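Side-chain contacts in peptidoglycan recognition protein-LC isoform LCx (Drosophila melanogaster, PDB 2F2L), which probably recognises peptidoglycan fragments rather than cleaving them, holding a disaccharide-tetrapeptide with meso-diaminopimelic acid together with a partner protein chain: residues Val50-Ser53 with Phe54-Ser58; Gly103-Thr107 with Arg108-Glu112; Asp19-Gln22 with Leu23-Arg27. One frame throughout, in Å; residues are numbered along the deposited sequence.

Contact 1: Val50-Ser53 with Phe54-Ser58; sequences VVQS and FHMDS. With MLD (glcnac(beta1-4)-murnac(1,6-anhydro)-L-ala-gamma-D-glu-meso-a2pm-D-ala), chain G.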
ATOM      1  N   VAL B  50       5.486   3.304  -9.124  1.00 20.39           N
ATOM      2  CA  VAL B  50       4.270   2.790  -8.498  1.00 20.50           C
ATOM      3  C   VAL B  50       3.648   3.860  -7.606  1.00 20.33           C
ATOM      4  O   VAL B  50       2.442   4.058  -7.638  1.00 20.87           O
ATOM      5  CB  VAL B  50       4.518   1.479  -7.710  1.00 20.20           C
ATOM      6  CG1 VAL B  50       3.247   1.018  -7.026  1.00 21.70           C
ATOM      7  CG2 VAL B  50       5.003   0.378  -8.652  1.00 21.10           C
ATOM      8  N   VAL B  51       4.468   4.553  -6.817  1.00 20.36           N
ATOM      9  CA  VAL B  51       3.989   5.677  -6.008  1.00 20.07           C
ATOM     10  C   VAL B  51       3.310   6.737  -6.882  1.00 20.06           C
ATOM     11  O   VAL B  51       2.230   7.221  -6.523  1.00 20.02           O
ATOM     12  CB  VAL B  51       5.109   6.325  -5.144  1.00 19.96           C
ATOM     13  CG1 VAL B  51       4.625   7.655  -4.494  1.00 19.19           C
ATOM     14  CG2 VAL B  51       5.594   5.346  -4.050  1.00 19.85           C
ATOM     15  N   GLN B  52       3.917   7.079  -8.026  1.00 20.24           N
ATOM     16  CA  GLN B  52       3.331   8.098  -8.919  1.00 20.59           C
ATOM     17  C   GLN B  52       1.957   7.675  -9.446  1.00 21.14           C
ATOM     18  O   GLN B  52       1.016   8.477  -9.485  1.00 21.17           O
ATOM     19  CB  GLN B  52       4.261   8.448 -10.086  1.00 20.65           C
ATOM     20  CG  GLN B  52       3.653   9.529 -10.997  1.00 20.14           C
ATOM     21  CD  GLN B  52       4.590  10.034 -12.053  1.00 19.98           C
ATOM     22  OE1 GLN B  52       5.189   9.249 -12.791  1.00 19.03           O
ATOM     23  NE2 GLN B  52       4.679  11.361 -12.185  1.00 18.96           N
ATOM     24  N   SER B  53       1.843   6.402  -9.819  1.00 21.37           N
ATOM     25  CA  SER B  53       0.574   5.833 -10.258  1.00 21.31           C
ATOM     26  C   SER B  53      -0.493   5.865  -9.158  1.00 20.87           C
ATOM     27  O   SER B  53      -1.647   6.212  -9.386  1.00 20.82           O
ATOM     28  CB  SER B  53       0.802   4.397 -10.717  1.00 21.42           C
ATOM     29  OG  SER B  53      -0.395   3.907 -11.287  1.00 25.86           O
ATOM     30  N   PHE B  54      -0.103   5.489  -7.951  1.00 20.61           N
ATOM     31  CA  PHE B  54      -0.992   5.573  -6.789  1.00 20.07           C
ATOM     32  C   PHE B  54      -1.537   6.996  -6.571  1.00 19.74           C
ATOM     33  O   PHE B  54      -2.727   7.208  -6.315  1.00 19.67           O
ATOM     34  CB  PHE B  54      -0.235   5.095  -5.545  1.00 20.50           C
ATOM     35  CG  PHE B  54      -1.116   4.748  -4.397  1.00 20.69           C
ATOM     36  CD1 PHE B  54      -1.931   3.632  -4.447  1.00 20.92           C
ATOM     37  CD2 PHE B  54      -1.118   5.521  -3.252  1.00 21.70           C
ATOM     38  CE1 PHE B  54      -2.754   3.309  -3.382  1.00 20.96           C
ATOM     39  CE2 PHE B  54      -1.936   5.202  -2.189  1.00 21.09           C
ATOM     40  CZ  PHE B  54      -2.762   4.108  -2.256  1.00 20.87           C
ATOM     41  N   HIS B  55      -0.663   7.981  -6.676  1.00 19.31           N
ATOM     42  CA  HIS B  55      -1.060   9.367  -6.463  1.00 19.24           C
ATOM     43  C   HIS B  55      -1.869   9.931  -7.635  1.00 18.39           C
ATOM     44  O   HIS B  55      -2.901  10.566  -7.424  1.00 17.77           O
ATOM     45  CB  HIS B  55       0.181  10.206  -6.158  1.00 19.41           C
ATOM     46  CG  HIS B  55       0.770   9.908  -4.818  1.00 19.93           C
ATOM     47  ND1 HIS B  55       1.892  10.546  -4.338  1.00 18.77           N
ATOM     48  CD2 HIS B  55       0.369   9.058  -3.837  1.00 20.73           C
ATOM     49  CE1 HIS B  55       2.166  10.093  -3.127  1.00 20.06           C
ATOM     50  NE2 HIS B  55       1.257   9.191  -2.797  1.00 20.04           N
ATOM     51  N   MET B  56      -1.441   9.639  -8.858  1.00 18.34           N
ATOM     52  CA  MET B  56      -2.089  10.215 -10.052  1.00 18.68           C
ATOM     53  C   MET B  56      -3.326   9.436 -10.528  1.00 18.52           C
ATOM     54  O   MET B  56      -4.271  10.035 -11.026  1.00 18.23           O
ATOM     55  CB  MET B  56      -1.094  10.359 -11.215  1.00 18.57           C
ATOM     56  CG  MET B  56       0.015  11.392 -10.966  1.00 19.45           C
ATOM     57  SD  MET B  56       1.259  11.516 -12.274  1.00 17.48           S
ATOM     58  CE  MET B  56       0.350  12.422 -13.527  1.00 18.97           C
ATOM     59  N   ASP B  57      -3.295   8.115 -10.399  1.00 18.86           N
ATOM     60  CA  ASP B  57      -4.356   7.252 -10.928  1.00 19.21           C
ATOM     61  C   ASP B  57      -5.329   6.828  -9.836  1.00 19.24           C
ATOM     62  O   ASP B  57      -6.535   6.957 -10.008  1.00 19.35           O
ATOM     63  CB  ASP B  57      -3.769   6.025 -11.645  1.00 19.35           C
ATOM     64  CG  ASP B  57      -2.761   6.402 -12.725  1.00 20.70           C
ATOM     65  OD1 ASP B  57      -2.932   7.464 -13.358  1.00 24.45           O
ATOM     66  OD2 ASP B  57      -1.802   5.636 -12.967  1.00 23.73           O
ATOM     67  N   SER B  58      -4.820   6.322  -8.719  1.00 18.95           N
ATOM     68  CA  SER B  58      -5.691   5.836  -7.655  1.00 18.99           C
ATOM     69  C   SER B  58      -6.326   6.985  -6.844  1.00 19.18           C
ATOM     70  O   SER B  58      -7.510   6.948  -6.549  1.00 18.97           O
ATOM     71  CB  SER B  58      -4.941   4.854  -6.752  1.00 18.89           C
ATOM     72  OG  SER B  58      -4.366   3.785  -7.494  1.00 18.04           O
TER
HETATM   73  CAA MLD G 201       2.628   2.859   7.972  1.00 19.56           C
HETATM   74  CAB MLD G 201       1.924   4.180   7.703  1.00 20.38           C
HETATM   75  OAC MLD G 201       2.563   5.220   7.606  1.00 22.12           O
HETATM   76  N2  MLD G 201       0.603   4.092   7.583  1.00 21.76           N
HETATM   77  C2  MLD G 201      -0.279   5.233   7.361  1.00 22.03           C
HETATM   78  C3  MLD G 201      -1.371   5.167   8.431  1.00 23.77           C
HETATM   79  O3  MLD G 201      -0.835   5.225   9.768  1.00 20.54           O
HETATM   80  C4  MLD G 201      -2.438   6.229   8.187  1.00 23.19           C
HETATM   81  O4  MLD G 201      -3.494   5.973   9.097  1.00 22.26           O
HETATM   82  C5  MLD G 201      -2.968   6.100   6.755  1.00 23.80           C
HETATM   83  C6  MLD G 201      -3.968   7.183   6.310  1.00 27.17           C
HETATM   84  O6  MLD G 201      -4.539   6.775   5.032  1.00 28.96           O
HETATM   85  O5  MLD G 201      -1.860   6.255   5.873  1.00 23.40           O
HETATM   86  C1  MLD G 201      -0.910   5.170   5.981  1.00 22.41           C
HETATM   87  O1  MLD G 201       0.096   5.364   5.021  1.00 21.58           O
HETATM   88  CA4 MLD G 201      -0.381   5.097   3.680  1.00 21.93           C
HETATM   89  CA5 MLD G 201      -0.581   3.626   3.313  1.00 21.40           C
HETATM   90  OA5 MLD G 201       0.245   3.171   2.189  1.00 20.91           O
HETATM   91  CA6 MLD G 201      -1.930   3.673   2.683  1.00 20.64           C
HETATM   92  OA6 MLD G 201      -1.676   4.103   1.361  1.00 22.05           O
HETATM   93  CA1 MLD G 201      -0.235   4.034   1.145  1.00 21.97           C
HETATM   94  CA2 MLD G 201       0.340   5.448   1.326  1.00 21.71           C
HETATM   95  NAD MLD G 201       1.574   5.588   0.522  1.00 21.67           N
HETATM   96  CAE MLD G 201       1.737   6.539  -0.380  1.00 20.58           C
HETATM   97  CAF MLD G 201       3.068   6.495  -1.102  1.00 21.03           C
HETATM   98  OAG MLD G 201       0.905   7.414  -0.625  1.00 20.55           O
HETATM   99  CA3 MLD G 201       0.680   5.723   2.789  1.00 22.40           C
HETATM  100  OAH MLD G 201       0.730   7.164   3.082  1.00 21.71           O
HETATM  101  CAI MLD G 201       2.067   7.719   3.118  1.00 23.43           C
HETATM  102  CAJ MLD G 201       2.678   7.673   4.500  1.00 21.15           C
HETATM  103  CAL MLD G 201       2.013   9.191   2.660  1.00 24.94           C
HETATM  104  OAM MLD G 201       3.058   9.831   2.700  1.00 25.21           O
HETATM  105  N   MLD G 201       0.856   9.695   2.229  1.00 24.72           N
HETATM  106  CA  MLD G 201       0.693  11.068   1.734  1.00 25.62           C
HETATM  107  CB  MLD G 201       0.975  11.006   0.229  1.00 25.65           C
HETATM  108  C   MLD G 201      -0.780  11.457   1.952  1.00 26.20           C
HETATM  109  O   MLD G 201      -1.682  10.723   1.540  1.00 25.67           O
HETATM  110  NAN MLD G 201      -0.962  12.592   2.623  1.00 25.98           N
HETATM  111  CAO MLD G 201      -2.267  13.180   2.961  1.00 28.43           C
HETATM  112  CAP MLD G 201      -2.327  13.598   4.466  1.00 33.79           C
HETATM  113  OBA MLD G 201      -3.188  14.433   4.754  1.00 37.40           O
HETATM  114  OAQ MLD G 201      -1.509  13.123   5.292  1.00 34.94           O
HETATM  115  CBB MLD G 201      -2.434  14.485   2.191  1.00 30.09           C
HETATM  116  CBC MLD G 201      -2.595  14.329   0.688  1.00 30.52           C
HETATM  117  CBD MLD G 201      -2.840  15.716   0.070  1.00 32.99           C
HETATM  118  OBE MLD G 201      -2.446  16.746   0.619  1.00 34.10           O
HETATM  119  NBF MLD G 201      -3.497  15.714  -1.070  1.00 33.45           N
HETATM  120  CBG MLD G 201      -3.812  16.953  -1.792  1.00 35.16           C
HETATM  121  CBH MLD G 201      -4.845  17.774  -0.994  1.00 36.00           C
HETATM  122  OBI MLD G 201      -5.826  17.235  -0.483  1.00 37.04           O
HETATM  123  NBJ MLD G 201      -4.566  19.070  -0.875  1.00 38.39           N
HETATM  124  CBK MLD G 201      -5.434  20.041  -0.171  1.00 40.77           C
HETATM  125  CBL MLD G 201      -5.782  21.168  -1.150  1.00 41.14           C
HETATM  126  CBM MLD G 201      -4.781  20.676   1.076  1.00 44.62           C
HETATM  127  OBO MLD G 201      -3.525  20.733   1.130  1.00 46.59           O
HETATM  128  OBN MLD G 201      -5.573  21.114   1.947  1.00 47.82           O
HETATM  129  CBP MLD G 201      -4.321  16.585  -3.195  1.00 33.26           C
HETATM  130  CBQ MLD G 201      -4.307  17.793  -4.150  1.00 33.91           C
HETATM  131  CBR MLD G 201      -4.668  17.373  -5.577  1.00 34.32           C
HETATM  132  CBS MLD G 201      -4.156  18.348  -6.639  1.00 34.31           C
HETATM  133  CBT MLD G 201      -2.634  18.201  -6.774  1.00 33.95           C
HETATM  134  OBV MLD G 201      -2.223  17.177  -7.345  1.00 34.69           O
HETATM  135  OBU MLD G 201      -1.919  19.113  -6.312  1.00 32.21           O
HETATM  136  NBW MLD G 201      -4.496  19.723  -6.255  1.00 33.90           N
HETATM  137  O   HOH W   1      -2.470   2.927  -9.038  1.00 30.60           O
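V51 and H55 stand one helical turn apart, alongside each other, and V51 CG1 lies over the imidazole face, 4.0 Å from the ring centroid, a CH-pi contact. H55 CG is anti to its carbonyl carbon (chi1 -70°), which turns the NE2 edge toward the ligand: NE2 donates to MLD OAG at 2.8 Å, in the ring plane. G65 N bonds to ND1 from the chain itself, so both ring nitrogens are held. V51, F54 and H55 belong to the peptidoglycan pocket, for which helix 41-58 of this amidase-like domain forms one wall; F54 CE2 approaches MLD OA6 at 3.7 Å. Elsewhere around the helix, Q52 runs extended beside M56, its CG 3.4 Å from M56 SD, while Q52 OE1 is taken by R12 N. S53 OG donates to D57 OD2 at 2.8 Å, meeting the anti side 22° out of the carboxylate plane; R12 makes a salt bridge to the same oxygen. S53 O accepts from D57 N (2.7 Å) and, as the helix widens into a pi-type turn, from S58 N (3.2 Å). One water donates to both S53 OG and S58 OG, the latter also hydrogen-bonded to the backbone of the partner protein chain.

Contact 2: Gly103-Thr107 with Arg108-Glu112; sequences GTFTT and RKPNE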
ATOM      1  N   GLY B 103      10.233   3.309   1.528  1.00 19.01           N
ATOM      2  CA  GLY B 103      10.211   2.180   2.433  1.00 18.66           C
ATOM      3  C   GLY B 103       9.215   2.345   3.552  1.00 18.79           C
ATOM      4  O   GLY B 103       8.384   3.248   3.536  1.00 18.46           O
ATOM      5  N   THR B 104       9.323   1.443   4.523  1.00 18.52           N
ATOM      6  CA  THR B 104       8.490   1.420   5.710  1.00 18.57           C
ATOM      7  C   THR B 104       9.401   1.359   6.930  1.00 18.79           C
ATOM      8  O   THR B 104      10.109   0.351   7.115  1.00 17.92           O
ATOM      9  CB  THR B 104       7.543   0.181   5.708  1.00 18.39           C
ATOM     10  OG1 THR B 104       6.720   0.203   4.537  1.00 18.15           O
ATOM     11  CG2 THR B 104       6.645   0.167   6.943  1.00 18.31           C
ATOM     12  N   PHE B 105       9.355   2.397   7.784  1.00 18.76           N
ATOM     13  CA  PHE B 105      10.321   2.542   8.894  1.00 19.03           C
ATOM     14  C   PHE B 105       9.675   2.511  10.264  1.00 19.58           C
ATOM     15  O   PHE B 105      10.093   3.205  11.199  1.00 19.63           O
ATOM     16  CB  PHE B 105      11.204   3.776   8.645  1.00 18.70           C
ATOM     17  CG  PHE B 105      11.851   3.713   7.332  1.00 17.66           C
ATOM     18  CD1 PHE B 105      12.917   2.839   7.127  1.00 19.76           C
ATOM     19  CD2 PHE B 105      11.300   4.365   6.246  1.00 17.38           C
ATOM     20  CE1 PHE B 105      13.481   2.698   5.883  1.00 19.99           C
ATOM     21  CE2 PHE B 105      11.861   4.230   5.003  1.00 18.28           C
ATOM     22  CZ  PHE B 105      12.946   3.402   4.813  1.00 18.45           C
ATOM     23  N   THR B 106       8.678   1.640  10.387  1.00 20.20           N
ATOM     24  CA  THR B 106       7.952   1.459  11.627  1.00 20.71           C
ATOM     25  C   THR B 106       8.792   0.698  12.651  1.00 21.12           C
ATOM     26  O   THR B 106       8.770   1.036  13.821  1.00 21.34           O
ATOM     27  CB  THR B 106       6.640   0.699  11.405  1.00 20.67           C
ATOM     28  OG1 THR B 106       6.920  -0.514  10.699  1.00 22.56           O
ATOM     29  CG2 THR B 106       5.668   1.534  10.583  1.00 21.59           C
ATOM     30  N   THR B 107       9.495  -0.349  12.240  1.00 20.81           N
ATOM     31  CA  THR B 107      10.354  -1.054  13.194  1.00 21.40           C
ATOM     32  C   THR B 107      11.808  -1.222  12.728  1.00 21.06           C
ATOM     33  O   THR B 107      12.619  -1.811  13.445  1.00 21.41           O
ATOM     34  CB  THR B 107       9.809  -2.448  13.519  1.00 21.62           C
ATOM     35  OG1 THR B 107       9.813  -3.218  12.323  1.00 23.20           O
ATOM     36  CG2 THR B 107       8.388  -2.385  14.120  1.00 23.14           C
ATOM     37  N   ARG B 108      12.113  -0.707  11.545  1.00 20.66           N
ATOM     38  CA  ARG B 108      13.427  -0.809  10.930  1.00 20.82           C
ATOM     39  C   ARG B 108      13.919   0.611  10.636  1.00 19.89           C
ATOM     40  O   ARG B 108      13.144   1.441  10.194  1.00 19.85           O
ATOM     41  CB  ARG B 108      13.271  -1.602   9.631  1.00 20.89           C
ATOM     42  CG  ARG B 108      14.538  -1.876   8.844  1.00 22.25           C
ATOM     43  CD  ARG B 108      14.258  -2.928   7.741  1.00 23.38           C
ATOM     44  NE  ARG B 108      15.327  -2.967   6.745  1.00 25.55           N
ATOM     45  CZ  ARG B 108      15.367  -3.808   5.716  1.00 26.34           C
ATOM     46  NH1 ARG B 108      14.396  -4.699   5.533  1.00 28.97           N
ATOM     47  NH2 ARG B 108      16.390  -3.757   4.869  1.00 28.76           N
ATOM     48  N   LYS B 109      15.197   0.883  10.882  1.00 19.69           N
ATOM     49  CA  LYS B 109      15.767   2.206  10.638  1.00 19.82           C
ATOM     50  C   LYS B 109      16.044   2.397   9.166  1.00 19.28           C
ATOM     51  O   LYS B 109      16.352   1.449   8.470  1.00 19.63           O
ATOM     52  CB  LYS B 109      17.096   2.396  11.373  1.00 19.57           C
ATOM     53  CG  LYS B 109      17.046   2.173  12.855  1.00 21.10           C
ATOM     54  CD  LYS B 109      18.358   2.587  13.448  1.00 20.71           C
ATOM     55  CE  LYS B 109      18.616   1.911  14.744  1.00 22.01           C
ATOM     56  NZ  LYS B 109      17.696   2.431  15.742  1.00 23.23           N
ATOM     57  N   PRO B 110      15.989   3.635   8.691  1.00 19.62           N
ATOM     58  CA  PRO B 110      16.481   3.890   7.343  1.00 19.37           C
ATOM     59  C   PRO B 110      17.992   3.644   7.299  1.00 19.12           C
ATOM     60  O   PRO B 110      18.674   3.738   8.328  1.00 18.34           O
ATOM     61  CB  PRO B 110      16.166   5.374   7.132  1.00 19.37           C
ATOM     62  CG  PRO B 110      16.159   5.929   8.511  1.00 20.80           C
ATOM     63  CD  PRO B 110      15.534   4.874   9.350  1.00 20.12           C
ATOM     64  N   ASN B 111      18.514   3.323   6.132  1.00 18.92           N
ATOM     65  CA  ASN B 111      19.920   2.960   6.037  1.00 19.05           C
ATOM     66  C   ASN B 111      20.863   4.170   5.946  1.00 18.78           C
ATOM     67  O   ASN B 111      20.436   5.326   5.794  1.00 18.59           O
ATOM     68  CB  ASN B 111      20.147   1.908   4.934  1.00 19.02           C
ATOM     69  CG  ASN B 111      20.113   2.474   3.532  1.00 19.45           C
ATOM     70  OD1 ASN B 111      20.478   3.628   3.286  1.00 20.80           O
ATOM     71  ND2 ASN B 111      19.718   1.640   2.589  1.00 14.52           N
ATOM     72  N   GLU B 112      22.146   3.892   6.107  1.00 19.31           N
ATOM     73  CA  GLU B 112      23.173   4.927   6.167  1.00 19.37           C
ATOM     74  C   GLU B 112      23.143   5.886   4.955  1.00 19.36           C
ATOM     75  O   GLU B 112      23.251   7.115   5.105  1.00 18.42           O
ATOM     76  CB  GLU B 112      24.512   4.242   6.297  1.00 19.28           C
ATOM     77  CG  GLU B 112      25.739   5.124   6.134  1.00 19.48           C
ATOM     78  CD  GLU B 112      27.017   4.328   6.200  1.00 18.67           C
ATOM     79  OE1 GLU B 112      28.012   4.756   5.585  1.00 18.23           O
ATOM     80  OE2 GLU B 112      27.034   3.280   6.887  1.00 18.52           O
TER
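F105 brings its CD1-CE1 side against P110: the pyrrolidine meets the phenyl ring with P110 CB over one face, 4.0 Å from F105 CE1, and P110 CD is equally far from F105 CD1. The backbone of the proline is closer still, its CA 3.5 Å from F105 CE1. Between the two rings the chain loops back, and R108 O comes to the edge of the phenyl ring, in its plane, 3.4 Å from F105 CD1. The same oxygen faces F105 CA at 3.3 Å in a CA-H...O contact bent to 124° at the hydrogen. No hydrogen bond joins the two halves; they meet through apolar packing and these contacts of R108 O. A chi1 of -55° sets F105 CG opposite the carbonyl carbon and brings the ring against P110. The side chain of R108 leads away from the loop, while its O turns in to F105. G103, with a positive phi, lies obliquely off the other side of the ring, its CA 3.7 Å from F105 CE2. F105 N donates to H32 ND1, and H32 NE2 in turn bonds the ligand, making F105 a second-shell support of the pocket. N111 is the N-cap of helix 112-127, its OD1 accepting from Q114 N, while ND2 reaches G72 O. The loop thus carries the chain from strand 97-101 to helix 112-127, and its F105-P110 pair is buried against L153 of helix 151-157, with I156 also touching P110 and Q114 and L115 of helix 112-127 closing in from their own helix.

Contact 3: Asp19-Gln22 with Leu23-Arg27; sequences DAQQ and LPINR. With SO4 (sulfate ion), chain F.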
ATOM      1  N   ASP B  19       0.716  24.771  -8.821  1.00 18.91           N
ATOM      2  CA  ASP B  19       0.877  26.027  -8.099  1.00 18.83           C
ATOM      3  C   ASP B  19       2.321  26.186  -7.635  1.00 18.61           C
ATOM      4  O   ASP B  19       2.927  25.244  -7.123  1.00 18.34           O
ATOM      5  CB  ASP B  19      -0.034  26.079  -6.861  1.00 19.20           C
ATOM      6  CG  ASP B  19      -1.509  26.205  -7.201  1.00 19.43           C
ATOM      7  OD1 ASP B  19      -1.858  26.559  -8.348  1.00 19.33           O
ATOM      8  OD2 ASP B  19      -2.329  25.954  -6.295  1.00 21.10           O
ATOM      9  N   ALA B  20       2.848  27.394  -7.803  1.00 18.23           N
ATOM     10  CA  ALA B  20       4.195  27.727  -7.383  1.00 18.19           C
ATOM     11  C   ALA B  20       4.232  28.157  -5.912  1.00 18.14           C
ATOM     12  O   ALA B  20       3.272  28.727  -5.390  1.00 17.57           O
ATOM     13  CB  ALA B  20       4.750  28.821  -8.259  1.00 18.23           C
ATOM     14  N   GLN B  21       5.353  27.869  -5.257  1.00 18.12           N
ATOM     15  CA  GLN B  21       5.570  28.250  -3.868  1.00 18.55           C
ATOM     16  C   GLN B  21       6.220  29.611  -3.800  1.00 18.63           C
ATOM     17  O   GLN B  21       6.967  29.980  -4.701  1.00 18.21           O
ATOM     18  CB  GLN B  21       6.516  27.261  -3.193  1.00 18.74           C
ATOM     19  CG  GLN B  21       6.068  25.827  -3.219  1.00 18.18           C
ATOM     20  CD  GLN B  21       5.698  25.304  -1.847  1.00 19.16           C
ATOM     21  OE1 GLN B  21       5.112  26.009  -1.028  1.00 19.75           O
ATOM     22  NE2 GLN B  21       6.044  24.057  -1.593  1.00 20.33           N
ATOM     23  N   GLN B  22       5.938  30.345  -2.725  1.00 19.18           N
ATOM     24  CA  GLN B  22       6.743  31.506  -2.344  1.00 19.29           C
ATOM     25  C   GLN B  22       8.012  30.972  -1.690  1.00 19.22           C
ATOM     26  O   GLN B  22       7.952  30.182  -0.726  1.00 19.15           O
ATOM     27  CB  GLN B  22       5.986  32.431  -1.384  1.00 19.54           C
ATOM     28  CG  GLN B  22       6.791  33.673  -0.948  1.00 20.09           C
ATOM     29  CD  GLN B  22       5.966  34.959  -0.892  1.00 20.90           C
ATOM     30  OE1 GLN B  22       4.737  34.936  -1.005  1.00 24.45           O
ATOM     31  NE2 GLN B  22       6.646  36.093  -0.728  1.00 21.97           N
ATOM     32  N   LEU B  23       9.153  31.360  -2.249  1.00 18.82           N
ATOM     33  CA  LEU B  23      10.445  30.973  -1.718  1.00 18.79           C
ATOM     34  C   LEU B  23      11.010  32.159  -0.936  1.00 18.61           C
ATOM     35  O   LEU B  23      10.683  33.305  -1.244  1.00 17.85           O
ATOM     36  CB  LEU B  23      11.388  30.578  -2.855  1.00 18.88           C
ATOM     37  CG  LEU B  23      10.961  29.428  -3.777  1.00 18.68           C
ATOM     38  CD1 LEU B  23      11.943  29.313  -4.952  1.00 18.58           C
ATOM     39  CD2 LEU B  23      10.881  28.125  -3.033  1.00 19.28           C
ATOM     40  N   PRO B  24      11.846  31.895   0.087  1.00 18.69           N
ATOM     41  CA  PRO B  24      12.267  30.585   0.609  1.00 18.81           C
ATOM     42  C   PRO B  24      11.202  29.915   1.468  1.00 18.56           C
ATOM     43  O   PRO B  24      10.360  30.590   2.033  1.00 18.29           O
ATOM     44  CB  PRO B  24      13.488  30.928   1.472  1.00 18.87           C
ATOM     45  CG  PRO B  24      13.248  32.339   1.914  1.00 18.88           C
ATOM     46  CD  PRO B  24      12.486  33.010   0.816  1.00 18.65           C
ATOM     47  N   ILE B  25      11.257  28.593   1.560  1.00 18.65           N
ATOM     48  CA  ILE B  25      10.288  27.820   2.329  1.00 18.83           C
ATOM     49  C   ILE B  25      10.909  27.503   3.677  1.00 18.64           C
ATOM     50  O   ILE B  25      12.088  27.157   3.746  1.00 18.78           O
ATOM     51  CB  ILE B  25       9.941  26.504   1.580  1.00 19.00           C
ATOM     52  CG1 ILE B  25       9.107  26.815   0.340  1.00 18.93           C
ATOM     53  CG2 ILE B  25       9.210  25.501   2.476  1.00 19.05           C
ATOM     54  CD1 ILE B  25       9.332  25.819  -0.759  1.00 19.44           C
ATOM     55  N   ASN B  26      10.148  27.622   4.757  1.00 18.58           N
ATOM     56  CA  ASN B  26      10.733  27.321   6.062  1.00 18.83           C
ATOM     57  C   ASN B  26      10.063  26.190   6.834  1.00 18.37           C
ATOM     58  O   ASN B  26      10.168  26.126   8.059  1.00 17.85           O
ATOM     59  CB  ASN B  26      10.894  28.592   6.899  1.00 19.58           C
ATOM     60  CG  ASN B  26       9.734  28.872   7.766  1.00 20.58           C
ATOM     61  OD1 ASN B  26       8.590  28.953   7.293  1.00 23.82           O
ATOM     62  ND2 ASN B  26      10.003  29.029   9.066  1.00 19.04           N
ATOM     63  N   ARG B  27       9.429  25.277   6.099  1.00 17.80           N
ATOM     64  CA  ARG B  27       8.859  24.051   6.676  1.00 18.03           C
ATOM     65  C   ARG B  27       9.239  22.858   5.814  1.00 17.27           C
ATOM     66  O   ARG B  27       9.113  22.917   4.593  1.00 16.80           O
ATOM     67  CB  ARG B  27       7.333  24.179   6.757  1.00 18.11           C
ATOM     68  CG  ARG B  27       6.607  23.002   7.359  1.00 18.54           C
ATOM     69  CD  ARG B  27       5.071  23.185   7.285  1.00 19.74           C
ATOM     70  NE  ARG B  27       4.633  24.477   7.806  1.00 21.12           N
ATOM     71  CZ  ARG B  27       3.651  25.235   7.299  1.00 21.55           C
ATOM     72  NH1 ARG B  27       2.983  24.878   6.197  1.00 21.56           N
ATOM     73  NH2 ARG B  27       3.349  26.381   7.894  1.00 19.71           N
TER
HETATM   74  S   SO4 F 501      -0.118  27.483   8.070  1.00 92.71           S
HETATM   75  O1  SO4 F 501      -1.426  26.826   8.024  1.00 91.84           O
HETATM   76  O2  SO4 F 501      -0.270  28.900   8.412  1.00 92.18           O
HETATM   77  O3  SO4 F 501       0.522  27.385   6.756  1.00 92.23           O
HETATM   78  O4  SO4 F 501       0.702  26.836   9.092  1.00 91.79           O
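A cis-proline turn leads into strand 25-32, and Q21 and I25 meet across the turn. The L23-P24 peptide is cis, and the backbone angles of these two residues are close to those of a type VIb turn, with Q22 CA and I25 CA 6.9 Å apart. The side chains of Q21 and I25 cross at about a right angle. I25 CD1 does the touching: it lies 3.8 Å from both CD and NE2 of Q21, with Q21 CB only slightly farther away. The Q21 chain bends at chi2 (-112°), which carries its buried carboxamide past the methyl to the chain around G95 and S96, where OE1 accepts from G95 N and NE2 donates to S96 O; two bonds of opposite sense fix the rotation of the amide. I25 CG1 also packs against Q22 O at 3.7 Å. L23 leans on D83 and K130. Farther along the strand, a bend at chi3 (-51°) carries R27 NH2 to a sulfate, probably from the crystallisation liquor; NH2 donates to SO4 O3 at 3.2 Å, with SO4 O4 nearer at 2.9 Å. Backbone bonds of I25 and N26 join the start of the strand to K130 and strand 131-132 (T132) and to the edge strand 135-139 (R136). Strand 25-32 then runs parallel between 97-101 and 135-139 in the mixed sheet characteristic of the amidase-like peptidoglycan recognition fold.

Contact 1 is the most buried of the three and lies within one element, helix 41-58, where backbone bonds, a serine-aspartate pair and a histidine-ligand hydrogen bond combine. Contacts 2 and 3 are partly buried, on opposite sides of the chain's centre: contact 2 lies in the loop after strand 97-101, contact 3 runs from a loop into the start of strand 25-32, its neighbour in the sheet. Neither has a hydrogen bond across its segments, and each contains a proline, trans and packed on a ring in 103-112, cis and at the turn in 19-27. The partner protein chain packs on contacts 1 and 2 but not on contact 3. None touches another; contacts 1 and 2 are nearest, about 8 Å between nearest atoms.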